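Local coordinates for protein DNA alpha-glucosyltransferase (Enterobacteria phage T4, PDB 1XV5) that is a phage-encoded glucosyltransferase of the GT-B class, built from two parallel-sheet domains, with uridine-5'-diphosphate bound in this model, at residues Thr18-Glu23 / Gln176-Ile181; Arg304-Thr309 / Gln384-Ser389; Ile80-Pro85 / Val111-Asp116. One frame throughout, in Å; residues are numbered along the deposited sequence.

Interaction 1. Residues Thr18-Glu23 / Gln176-Ile181; sequences TKFSLE and QPPMDI. With UDP (uridine-5'-diphosphate), chain C.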
loop_
_atom_site.group_PDB
_atom_site.type_symbol
_atom_site.label_atom_id
_atom_site.label_comp_id
_atom_site.label_asym_id
_atom_site.label_seq_id
_atom_site.Cartn_x
_atom_site.Cartn_y
_atom_site.Cartn_z
ATOM N N THR A 18 5.978 -1.716 4.421
ATOM C CA THR A 18 6.875 -2.858 4.345
ATOM C C THR A 18 6.990 -3.292 2.886
ATOM O O THR A 18 8.086 -3.537 2.385
ATOM C CB THR A 18 6.351 -4.022 5.208
ATOM O OG1 THR A 18 6.529 -3.691 6.591
ATOM C CG2 THR A 18 7.094 -5.314 4.890
ATOM N N LYS A 19 5.850 -3.376 2.209
ATOM C CA LYS A 19 5.823 -3.766 0.804
ATOM C C LYS A 19 6.685 -2.813 -0.025
ATOM O O LYS A 19 7.508 -3.242 -0.833
ATOM C CB LYS A 19 4.383 -3.747 0.289
ATOM C CG LYS A 19 4.240 -4.098 -1.182
ATOM C CD LYS A 19 4.807 -5.473 -1.491
ATOM C CE LYS A 19 4.490 -5.870 -2.925
ATOM N NZ LYS A 19 5.142 -7.139 -3.314
ATOM N N PHE A 20 6.485 -1.515 0.178
ATOM C CA PHE A 20 7.252 -0.510 -0.544
ATOM C C PHE A 20 8.742 -0.699 -0.276
ATOM O O PHE A 20 9.551 -0.709 -1.198
ATOM C CB PHE A 20 6.839 0.896 -0.102
ATOM C CG PHE A 20 7.672 1.989 -0.708
ATOM C CD1 PHE A 20 7.404 2.461 -1.987
ATOM C CD2 PHE A 20 8.737 2.540 0.002
ATOM C CE1 PHE A 20 8.181 3.465 -2.554
ATOM C CE2 PHE A 20 9.526 3.550 -0.557
ATOM C CZ PHE A 20 9.248 4.014 -1.834
ATOM N N SER A 21 9.095 -0.851 0.996
ATOM C CA SER A 21 10.494 -1.022 1.368
ATOM C C SER A 21 11.140 -2.230 0.696
ATOM O O SER A 21 12.300 -2.171 0.292
ATOM C CB SER A 21 10.620 -1.134 2.890
ATOM O OG SER A 21 10.220 0.080 3.510
ATOM N N LEU A 22 10.391 -3.321 0.570
ATOM C CA LEU A 22 10.921 -4.525 -0.057
ATOM C C LEU A 22 11.055 -4.350 -1.567
ATOM O O LEU A 22 12.038 -4.791 -2.166
ATOM C CB LEU A 22 10.026 -5.725 0.267
ATOM C CG LEU A 22 9.925 -6.065 1.762
ATOM C CD1 LEU A 22 9.005 -7.261 1.966
ATOM C CD2 LEU A 22 11.312 -6.367 2.313
ATOM N N GLU A 23 10.070 -3.702 -2.183
ATOM C CA GLU A 23 10.105 -3.460 -3.622
ATOM C C GLU A 23 11.224 -2.469 -3.931
ATOM O O GLU A 23 11.880 -2.560 -4.969
ATOM C CB GLU A 23 8.759 -2.903 -4.099
ATOM C CG GLU A 23 7.630 -3.915 -4.029
ATOM C CD GLU A 23 7.734 -4.982 -5.106
ATOM O OE1 GLU A 23 7.112 -6.052 -4.944
ATOM O OE2 GLU A 23 8.424 -4.751 -6.121
ATOM N N GLN A 176 4.767 7.595 -6.445
ATOM C CA GLN A 176 3.791 6.511 -6.483
ATOM C C GLN A 176 4.519 5.326 -5.871
ATOM O O GLN A 176 5.720 5.166 -6.085
ATOM C CB GLN A 176 3.421 6.128 -7.916
ATOM C CG GLN A 176 2.741 7.196 -8.726
ATOM C CD GLN A 176 2.609 6.779 -10.178
ATOM O OE1 GLN A 176 1.808 5.901 -10.521
ATOM N NE2 GLN A 176 3.411 7.393 -11.037
ATOM N N PRO A 177 3.815 4.490 -5.093
ATOM C CA PRO A 177 4.438 3.312 -4.471
ATOM C C PRO A 177 4.500 2.220 -5.550
ATOM O O PRO A 177 3.484 1.602 -5.878
ATOM C CB PRO A 177 3.478 2.980 -3.333
ATOM C CG PRO A 177 2.144 3.382 -3.893
ATOM C CD PRO A 177 2.432 4.682 -4.611
ATOM N N PRO A 178 5.697 1.964 -6.107
ATOM C CA PRO A 178 5.896 0.967 -7.160
ATOM C C PRO A 178 6.019 -0.488 -6.748
ATOM O O PRO A 178 6.393 -0.811 -5.625
ATOM C CB PRO A 178 7.182 1.437 -7.859
ATOM C CG PRO A 178 7.617 2.714 -7.105
ATOM C CD PRO A 178 6.986 2.575 -5.752
ATOM N N MET A 179 5.715 -1.361 -7.700
ATOM C CA MET A 179 5.819 -2.797 -7.501
ATOM C C MET A 179 6.322 -3.394 -8.804
ATOM O O MET A 179 6.032 -2.869 -9.878
ATOM C CB MET A 179 4.450 -3.392 -7.169
ATOM C CG MET A 179 4.464 -4.890 -6.967
ATOM S SD MET A 179 2.856 -5.501 -6.442
ATOM C CE MET A 179 2.143 -5.980 -8.027
ATOM N N ASP A 180 7.100 -4.470 -8.716
ATOM C CA ASP A 180 7.574 -5.125 -9.922
ATOM C C ASP A 180 6.377 -5.963 -10.361
ATOM O O ASP A 180 6.206 -7.109 -9.932
ATOM C CB ASP A 180 8.764 -6.041 -9.635
ATOM C CG ASP A 180 9.376 -6.608 -10.903
ATOM O OD1 ASP A 180 8.649 -6.718 -11.914
ATOM O OD2 ASP A 180 10.578 -6.954 -10.888
ATOM N N ILE A 181 5.538 -5.368 -11.198
ATOM C CA ILE A 181 4.333 -6.018 -11.693
ATOM C C ILE A 181 4.642 -7.202 -12.610
ATOM O O ILE A 181 3.915 -8.198 -12.624
ATOM C CB ILE A 181 3.455 -4.971 -12.411
ATOM C CG1 ILE A 181 2.867 -4.023 -11.358
ATOM C CG2 ILE A 181 2.364 -5.651 -13.228
ATOM C CD1 ILE A 181 2.204 -2.780 -11.916
HETATM N N1 UDP C . -1.010 -7.336 2.877
HETATM C C2 UDP C . -0.619 -8.614 3.223
HETATM N N3 UDP C . -1.373 -9.201 4.208
HETATM C C4 UDP C . -2.461 -8.651 4.860
HETATM C C5 UDP C . -2.808 -7.329 4.434
HETATM C C6 UDP C . -2.085 -6.731 3.482
HETATM O O2 UDP C . 0.318 -9.185 2.691
HETATM O O4 UDP C . -3.042 -9.304 5.726
HETATM C "C1'" UDP C . -0.228 -6.644 1.846
HETATM C "C2'" UDP C . -1.022 -6.232 0.611
HETATM O "O2'" UDP C . -1.185 -7.319 -0.275
HETATM C "C3'" UDP C . -0.129 -5.119 0.080
HETATM C "C4'" UDP C . 0.278 -4.408 1.370
HETATM O "O4'" UDP C . 0.246 -5.435 2.397
HETATM O "O3'" UDP C . 1.021 -5.692 -0.543
HETATM C "C5'" UDP C . -0.623 -3.259 1.779
HETATM O "O5'" UDP C . -0.319 -2.108 1.000
HETATM P PA UDP C . -1.443 -1.179 0.354
HETATM O O1A UDP C . -0.710 -0.113 -0.360
HETATM O O2A UDP C . -2.397 -2.035 -0.399
HETATM O O3A UDP C . -2.267 -0.540 1.616
HETATM P PB UDP C . -1.795 -0.111 3.125
HETATM O O1B UDP C . -2.592 1.086 3.496
HETATM O O2B UDP C . -1.862 -1.317 3.981
HETATM O O3B UDP C . -0.276 0.321 2.960
HETATM O O HOH W 1 6.800 -7.733 -6.932
#

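Interaction 2. Residues Arg304-Thr309 / Gln384-Ser389; sequences RSLEYT and QHQDSS. With UDP (uridine-5'-diphosphate), chain C.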
loop_
_atom_site.group_PDB
_atom_site.type_symbol
_atom_site.label_atom_id
_atom_site.label_comp_id
_atom_site.label_asym_id
_atom_site.label_seq_id
_atom_site.Cartn_x
_atom_site.Cartn_y
_atom_site.Cartn_z
ATOM N N ARG A 304 -1.485 10.361 -8.190
ATOM C CA ARG A 304 -1.144 9.309 -9.158
ATOM C C ARG A 304 -1.024 7.941 -8.490
ATOM O O ARG A 304 -0.942 6.925 -9.165
ATOM C CB ARG A 304 0.211 9.584 -9.835
ATOM C CG ARG A 304 0.285 10.803 -10.745
ATOM C CD ARG A 304 1.692 10.916 -11.349
ATOM N NE ARG A 304 2.715 11.076 -10.315
ATOM C CZ ARG A 304 4.019 10.887 -10.507
ATOM N NH1 ARG A 304 4.872 11.053 -9.502
ATOM N NH2 ARG A 304 4.473 10.526 -11.700
ATOM N N SER A 305 -1.021 7.911 -7.165
ATOM C CA SER A 305 -0.826 6.654 -6.457
ATOM C C SER A 305 -1.970 5.664 -6.280
ATOM O O SER A 305 -2.970 5.963 -5.623
ATOM C CB SER A 305 -0.242 6.937 -5.068
ATOM O OG SER A 305 0.941 7.707 -5.152
ATOM N N LEU A 306 -1.819 4.487 -6.880
ATOM C CA LEU A 306 -2.778 3.416 -6.662
ATOM C C LEU A 306 -2.088 2.745 -5.481
ATOM O O LEU A 306 -0.939 3.080 -5.162
ATOM C CB LEU A 306 -2.847 2.441 -7.841
ATOM C CG LEU A 306 -3.808 2.811 -8.971
ATOM C CD1 LEU A 306 -3.670 1.797 -10.101
ATOM C CD2 LEU A 306 -5.247 2.843 -8.440
ATOM N N GLU A 307 -2.773 1.822 -4.824
ATOM C CA GLU A 307 -2.194 1.120 -3.685
ATOM C C GLU A 307 -1.683 -0.240 -4.129
ATOM O O GLU A 307 -1.989 -0.698 -5.232
ATOM C CB GLU A 307 -3.249 0.955 -2.595
ATOM C CG GLU A 307 -3.746 2.279 -2.066
ATOM C CD GLU A 307 -4.829 2.119 -1.028
ATOM O OE1 GLU A 307 -6.004 1.928 -1.409
ATOM O OE2 GLU A 307 -4.493 2.171 0.170
ATOM N N TYR A 308 -0.895 -0.887 -3.280
ATOM C CA TYR A 308 -0.366 -2.192 -3.640
ATOM C C TYR A 308 -1.449 -3.218 -3.930
ATOM O O TYR A 308 -1.316 -4.001 -4.865
ATOM C CB TYR A 308 0.593 -2.697 -2.562
ATOM C CG TYR A 308 1.942 -2.031 -2.676
ATOM C CD1 TYR A 308 2.390 -1.135 -1.709
ATOM C CD2 TYR A 308 2.742 -2.239 -3.803
ATOM C CE1 TYR A 308 3.603 -0.456 -1.866
ATOM C CE2 TYR A 308 3.946 -1.566 -3.968
ATOM C CZ TYR A 308 4.369 -0.678 -3.002
ATOM O OH TYR A 308 5.554 0.003 -3.188
ATOM N N THR A 309 -2.528 -3.219 -3.150
ATOM C CA THR A 309 -3.589 -4.179 -3.415
ATOM C C THR A 309 -4.199 -3.935 -4.795
ATOM O O THR A 309 -4.679 -4.869 -5.428
ATOM C CB THR A 309 -4.694 -4.150 -2.333
ATOM O OG1 THR A 309 -5.089 -2.800 -2.072
ATOM C CG2 THR A 309 -4.183 -4.795 -1.042
ATOM N N GLN A 384 2.090 -0.017 -17.043
ATOM C CA GLN A 384 2.470 1.293 -17.555
ATOM C C GLN A 384 2.303 2.372 -16.492
ATOM O O GLN A 384 3.085 3.318 -16.418
ATOM C CB GLN A 384 1.613 1.653 -18.776
ATOM C CG GLN A 384 1.949 0.850 -20.023
ATOM C CD GLN A 384 3.302 1.225 -20.603
ATOM O OE1 GLN A 384 3.901 0.461 -21.362
ATOM N NE2 GLN A 384 3.784 2.410 -20.257
ATOM N N HIS A 385 1.286 2.223 -15.654
ATOM C CA HIS A 385 1.032 3.224 -14.635
ATOM C C HIS A 385 1.937 3.212 -13.417
ATOM O O HIS A 385 2.362 4.274 -12.961
ATOM C CB HIS A 385 -0.414 3.136 -14.146
ATOM C CG HIS A 385 -0.781 4.221 -13.179
ATOM N ND1 HIS A 385 -1.061 3.977 -11.851
ATOM C CD2 HIS A 385 -0.862 5.561 -13.340
ATOM C CE1 HIS A 385 -1.297 5.123 -11.237
ATOM N NE2 HIS A 385 -1.183 6.099 -12.118
ATOM N N GLN A 386 2.260 2.031 -12.900
ATOM C CA GLN A 386 3.037 1.996 -11.664
ATOM C C GLN A 386 4.097 0.909 -11.482
ATOM O O GLN A 386 4.428 0.560 -10.348
ATOM C CB GLN A 386 2.035 1.955 -10.496
ATOM C CG GLN A 386 2.466 2.675 -9.230
ATOM C CD GLN A 386 1.281 3.048 -8.351
ATOM O OE1 GLN A 386 0.371 3.760 -8.790
ATOM N NE2 GLN A 386 1.285 2.573 -7.107
ATOM N N ASP A 387 4.644 0.371 -12.571
ATOM C CA ASP A 387 5.681 -0.651 -12.418
ATOM C C ASP A 387 6.952 -0.000 -11.865
ATOM O O ASP A 387 7.243 1.158 -12.163
ATOM C CB ASP A 387 6.017 -1.314 -13.754
ATOM C CG ASP A 387 6.969 -2.493 -13.594
ATOM O OD1 ASP A 387 6.524 -3.564 -13.128
ATOM O OD2 ASP A 387 8.169 -2.346 -13.919
ATOM N N SER A 388 7.708 -0.751 -11.069
ATOM C CA SER A 388 8.948 -0.244 -10.484
ATOM C C SER A 388 9.930 0.271 -11.534
ATOM O O SER A 388 10.652 1.242 -11.294
ATOM C CB SER A 388 9.630 -1.343 -9.663
ATOM O OG SER A 388 8.843 -1.717 -8.548
ATOM N N SER A 389 9.960 -0.379 -12.695
ATOM C CA SER A 389 10.884 0.014 -13.756
ATOM C C SER A 389 10.721 1.473 -14.157
ATOM O O SER A 389 11.677 2.111 -14.605
ATOM C CB SER A 389 10.715 -0.892 -14.985
ATOM O OG SER A 389 9.459 -0.701 -15.611
HETATM N N1 UDP C . -1.010 -7.336 2.877
HETATM C C2 UDP C . -0.619 -8.614 3.223
HETATM N N3 UDP C . -1.373 -9.201 4.208
HETATM C C4 UDP C . -2.461 -8.651 4.860
HETATM C C5 UDP C . -2.808 -7.329 4.434
HETATM C C6 UDP C . -2.085 -6.731 3.482
HETATM O O2 UDP C . 0.318 -9.185 2.691
HETATM O O4 UDP C . -3.042 -9.304 5.726
HETATM C "C1'" UDP C . -0.228 -6.644 1.846
HETATM C "C2'" UDP C . -1.022 -6.232 0.611
HETATM O "O2'" UDP C . -1.185 -7.319 -0.275
HETATM C "C3'" UDP C . -0.129 -5.119 0.080
HETATM C "C4'" UDP C . 0.278 -4.408 1.370
HETATM O "O4'" UDP C . 0.246 -5.435 2.397
HETATM O "O3'" UDP C . 1.021 -5.692 -0.543
HETATM C "C5'" UDP C . -0.623 -3.259 1.779
HETATM O "O5'" UDP C . -0.319 -2.108 1.000
HETATM P PA UDP C . -1.443 -1.179 0.354
HETATM O O1A UDP C . -0.710 -0.113 -0.360
HETATM O O2A UDP C . -2.397 -2.035 -0.399
HETATM O O3A UDP C . -2.267 -0.540 1.616
HETATM P PB UDP C . -1.795 -0.111 3.125
HETATM O O1B UDP C . -2.592 1.086 3.496
HETATM O O2B UDP C . -1.862 -1.317 3.981
HETATM O O3B UDP C . -0.276 0.321 2.960
#

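Interaction 3. Residues Ile80-Pro85 / Val111-Asp116; sequences IINSVP and VVYQHD. With EDO (1,2-ethanediol), chain D.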
loop_
_atom_site.group_PDB
_atom_site.type_symbol
_atom_site.label_atom_id
_atom_site.label_comp_id
_atom_site.label_asym_id
_atom_site.label_seq_id
_atom_site.Cartn_x
_atom_site.Cartn_y
_atom_site.Cartn_z
ATOM N N ILE A 80 17.236 6.028 3.395
ATOM C CA ILE A 80 15.826 6.206 3.098
ATOM C C ILE A 80 14.987 5.840 4.309
ATOM O O ILE A 80 14.966 4.690 4.738
ATOM C CB ILE A 80 15.403 5.341 1.896
ATOM C CG1 ILE A 80 16.263 5.700 0.681
ATOM C CG2 ILE A 80 13.923 5.565 1.588
ATOM C CD1 ILE A 80 15.997 4.849 -0.542
ATOM N N ILE A 81 14.307 6.833 4.867
ATOM C CA ILE A 81 13.471 6.615 6.034
ATOM C C ILE A 81 12.010 6.543 5.606
ATOM O O ILE A 81 11.413 7.548 5.211
ATOM C CB ILE A 81 13.668 7.744 7.057
ATOM C CG1 ILE A 81 15.157 7.862 7.398
ATOM C CG2 ILE A 81 12.858 7.456 8.313
ATOM C CD1 ILE A 81 15.478 8.925 8.436
ATOM N N ASN A 82 11.442 5.345 5.681
ATOM C CA ASN A 82 10.059 5.134 5.272
ATOM C C ASN A 82 9.028 5.188 6.391
ATOM O O ASN A 82 7.827 5.190 6.129
ATOM C CB ASN A 82 9.936 3.813 4.509
ATOM C CG ASN A 82 10.571 3.880 3.134
ATOM O OD1 ASN A 82 10.413 4.868 2.420
ATOM N ND2 ASN A 82 11.280 2.826 2.753
ATOM N N SER A 83 9.487 5.233 7.637
ATOM C CA SER A 83 8.576 5.318 8.770
ATOM C C SER A 83 9.330 5.758 10.018
ATOM O O SER A 83 10.545 5.577 10.113
ATOM C CB SER A 83 7.888 3.969 9.024
ATOM O OG SER A 83 8.820 2.962 9.371
ATOM N N VAL A 84 8.606 6.342 10.964
ATOM C CA VAL A 84 9.202 6.810 12.212
ATOM C C VAL A 84 8.497 6.138 13.392
ATOM O O VAL A 84 7.424 5.560 13.231
ATOM C CB VAL A 84 9.088 8.350 12.342
ATOM C CG1 VAL A 84 9.734 9.021 11.131
ATOM C CG2 VAL A 84 7.625 8.766 12.474
ATOM N N PRO A 85 9.091 6.204 14.595
ATOM C CA PRO A 85 8.491 5.586 15.783
ATOM C C PRO A 85 7.037 5.985 16.044
ATOM O O PRO A 85 6.643 7.125 15.802
ATOM C CB PRO A 85 9.420 6.038 16.909
ATOM C CG PRO A 85 10.748 6.147 16.219
ATOM C CD PRO A 85 10.377 6.841 14.932
ATOM N N VAL A 111 16.651 10.634 2.551
ATOM C CA VAL A 111 15.418 10.704 1.786
ATOM C C VAL A 111 14.255 10.269 2.669
ATOM O O VAL A 111 14.281 9.188 3.259
ATOM C CB VAL A 111 15.486 9.782 0.555
ATOM C CG1 VAL A 111 14.212 9.914 -0.263
ATOM C CG2 VAL A 111 16.707 10.133 -0.283
ATOM N N VAL A 112 13.237 11.113 2.766
ATOM C CA VAL A 112 12.085 10.784 3.586
ATOM C C VAL A 112 10.823 10.622 2.756
ATOM O O VAL A 112 10.440 11.517 2.003
ATOM C CB VAL A 112 11.833 11.861 4.654
ATOM C CG1 VAL A 112 10.590 11.510 5.455
ATOM C CG2 VAL A 112 13.046 11.971 5.571
ATOM N N TYR A 113 10.190 9.463 2.897
ATOM C CA TYR A 113 8.953 9.165 2.187
ATOM C C TYR A 113 7.803 9.159 3.185
ATOM O O TYR A 113 7.864 8.459 4.202
ATOM C CB TYR A 113 9.014 7.778 1.539
ATOM C CG TYR A 113 9.761 7.674 0.228
ATOM C CD1 TYR A 113 9.089 7.794 -0.992
ATOM C CD2 TYR A 113 11.128 7.394 0.202
ATOM C CE1 TYR A 113 9.761 7.623 -2.206
ATOM C CE2 TYR A 113 11.809 7.223 -1.002
ATOM C CZ TYR A 113 11.120 7.334 -2.201
ATOM O OH TYR A 113 11.781 7.130 -3.387
ATOM N N GLN A 114 6.766 9.941 2.910
ATOM C CA GLN A 114 5.598 9.945 3.776
ATOM C C GLN A 114 4.600 9.047 3.063
ATOM O O GLN A 114 4.035 9.423 2.036
ATOM C CB GLN A 114 5.010 11.344 3.939
ATOM C CG GLN A 114 3.758 11.320 4.796
ATOM C CD GLN A 114 3.975 10.541 6.080
ATOM O OE1 GLN A 114 4.758 10.947 6.944
ATOM N NE2 GLN A 114 3.297 9.409 6.206
ATOM N N HIS A 115 4.394 7.859 3.619
ATOM C CA HIS A 115 3.512 6.861 3.027
ATOM C C HIS A 115 2.059 6.886 3.469
ATOM O O HIS A 115 1.227 6.177 2.896
ATOM C CB HIS A 115 4.095 5.475 3.293
ATOM C CG HIS A 115 5.397 5.231 2.600
ATOM N ND1 HIS A 115 5.486 5.023 1.239
ATOM C CD2 HIS A 115 6.666 5.197 3.069
ATOM C CE1 HIS A 115 6.753 4.873 0.901
ATOM N NE2 HIS A 115 7.491 4.976 1.994
ATOM N N ASP A 116 1.745 7.693 4.475
ATOM C CA ASP A 116 0.377 7.752 4.973
ATOM C C ASP A 116 -0.432 8.932 4.442
ATOM O O ASP A 116 0.117 9.853 3.833
ATOM C CB ASP A 116 0.395 7.719 6.501
ATOM C CG ASP A 116 0.870 6.374 7.037
ATOM O OD1 ASP A 116 1.264 6.296 8.220
ATOM O OD2 ASP A 116 0.844 5.385 6.266
HETATM C C1 EDO D . -0.124 1.924 7.296
HETATM O O1 EDO D . 0.792 2.933 7.760
HETATM C C2 EDO D . 0.517 1.021 6.234
HETATM O O2 EDO D . 0.816 1.745 5.029
HETATM O O HOH W 2 8.855 8.396 6.814
HETATM O O HOH W 3 5.605 6.967 6.168
#

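Interaction 1. Residues Thr18-Glu23 / Gln176-Ile181
Glu23 on helix 17-30 meets the backbone of loop 176-181 with its carboxylate. Glu23 OE2 accepts from Asp180 N at 2.9 Å. The bond is somewhat bent, 152° at the hydrogen, and the donor comes from above the carboxylate plane. The other oxygen, Glu23 OE1, sits 3.5 Å from Met179 CG, where the two side chains slant across each other. Lys19 adds its methylene chain: Lys19 CE lies 3.9 Å from Met179 SD.

Phe20 makes the apolar half of the contact. Phe20 CE1 is 3.5 Å from Pro178 CD, which lies at the ring edge, near the ring plane. Pro177 CA and CB come to Phe20 CD1 obliquely. The CB bond of Phe20 does not point at the loop. Its chi1 of 175° sets CG anti to the backbone N, and the far end of the ring comes nearer the prolines than CB does.

The Glu23 carboxylate is held in turn. Lys19 NZ, one helical turn back, forms a salt bridge of 2.8 Å to Glu23 OE1, on the anti lone pair. A water donates to Glu23 OE1 at 2.6 Å and to Asp180 O at 3.1 Å, so it closes a second bridge to the loop. These bonds limit the rotation of the carboxylate. Lys19 also reaches the ligand: Lys19 CG is 3.6 Å from UDP O3'.

Further out, Asp180 is the N-cap of helix 181-188, and its OD1 accepts from Lys183 N. Pro178 O accepts from Tyr308 OH, and the Pro178 ring also packs on Phe392. The loop follows strand 172-174, the last of the first sheet, and leads toward the second. The arrangement therefore joins the first helix of one GT-B domain to the connection between domains, beside the UDP pocket.

Interaction 2. Residues Arg304-Thr309 / Gln384-Ser389
The flat amide of Gln386 meets the backbone of Leu306 with both its oxygen and its nitrogen. Gln386 OE1 accepts from Leu306 N at 3.0 Å, on a lone pair in the amide plane, with 171° at the hydrogen. Gln386 NE2 donates to Leu306 O at 3.0 Å and 175°. That oxygen lies in the Gln386 amide plane, while NE2 stands above the carbonyl plane of Leu306. Gln386 NE2 also donates to Pro177 O. Together these bonds fix the turn of the amide. Beyond CG the Gln386 chain runs extended and brings the amide to Leu306.

At the His385 ring, Leu306 CD1 approaches obliquely, 3.8 Å from His385 ND1. That nitrogen is buried here with no partner in the model.

Each segment also starts a helix. Asp387 caps helix 388-399: Asp387 OD2 accepts from Ser389 N at 2.9 Å and from Ser389 OG at 2.7 Å. Glu307 is the N-cap of helix 308-316, and its OE2 forms a salt bridge with Lys210. The first turn of that helix grips the ligand. Tyr308 N donates to UDP O1A at 3.0 Å, and Thr309 N to UDP O2A at 3.0 Å. Both oxygens are on PA. The helix end would probably favour the phosphate charge. A helix N-terminus whose N-H groups hold a phosphate of the nucleotide is characteristic of the nucleotide site in GT-B proteins.

Interaction 3. Residues Ile80-Pro85 / Val111-Asp116
Strands 78-83 and 109-114 belong to one beta-alpha-beta unit, and they pair in parallel, Ile80 with Val111 and Ile81 with Val112. Their segment axes approach to 4.8 Å and are turned 22° from each other. Ile81 supplies both backbone bonds. Ile81 N donates to Val111 O at 2.9 Å, nearly along the C=O axis. Ile81 O accepts from Tyr113 N at 3.2 Å, with the donor tilted from the carbonyl plane. One residue thus bonds on both sides of its partner Val112, as in a regular parallel pair.

On the face with Ile80 and Val111, the two side chains lie side by side, with Ile80 CG1 4.2 Å from Val111 CB. Ile80 CG2, anti to the backbone N, reaches the edge of the Tyr113 ring, 3.6 Å from Tyr113 CD2. Phe139 stacks on that ring, and Tyr113 OH bonds to Gln395 NE2. Ile81 and Val112 point to the other face. There Ile81 packs on Tyr97 and Leu101 of helix 91-103.

After the Tyr113 N bond there is no further direct backbone bond across the segments, and two waters bridge them. The first sits beside that bond: it donates to Ile81 O and, at 2.8 Å, to Tyr113 O. The second donates to Asn82 O and accepts from His115 N at 3.0 Å. Asn82 O also lies in the plane of the His115 ring at its edge, 3.3 Å from His115 CD2. Phe20 meets both the His115 and Tyr113 rings. Asp116 OD2, beyond the strand, accepts from O1 of a bound 1,2-ethanediol, probably from the crystallisation liquor.

Helix 91-103 connects the two strands. They lie inside the first seven-stranded parallel sheet, and the pairing is that of a Rossmann-like domain, one of the two in the GT-B fold.

All three contacts are buried. Interaction 3 is sheet core within the first domain, bonded through backbone and packed by apolar groups. Interactions 1 and 2 join loops to helices beside UDP and rely more on polar side chains: a carboxylate in one, an amide in the other. They are about 8 Å apart between centres, and they touch directly. Interaction 1 reaches the ligand through a lysine chain, whereas interaction 2 binds the UDP phosphate through backbone N-H groups. Phe20 carries interaction 1 over to interaction 3, with Phe20 CD2 3.2 Å from His115 CE1. Interactions 2 and 3 do not touch; their nearest atoms are about 6 Å apart.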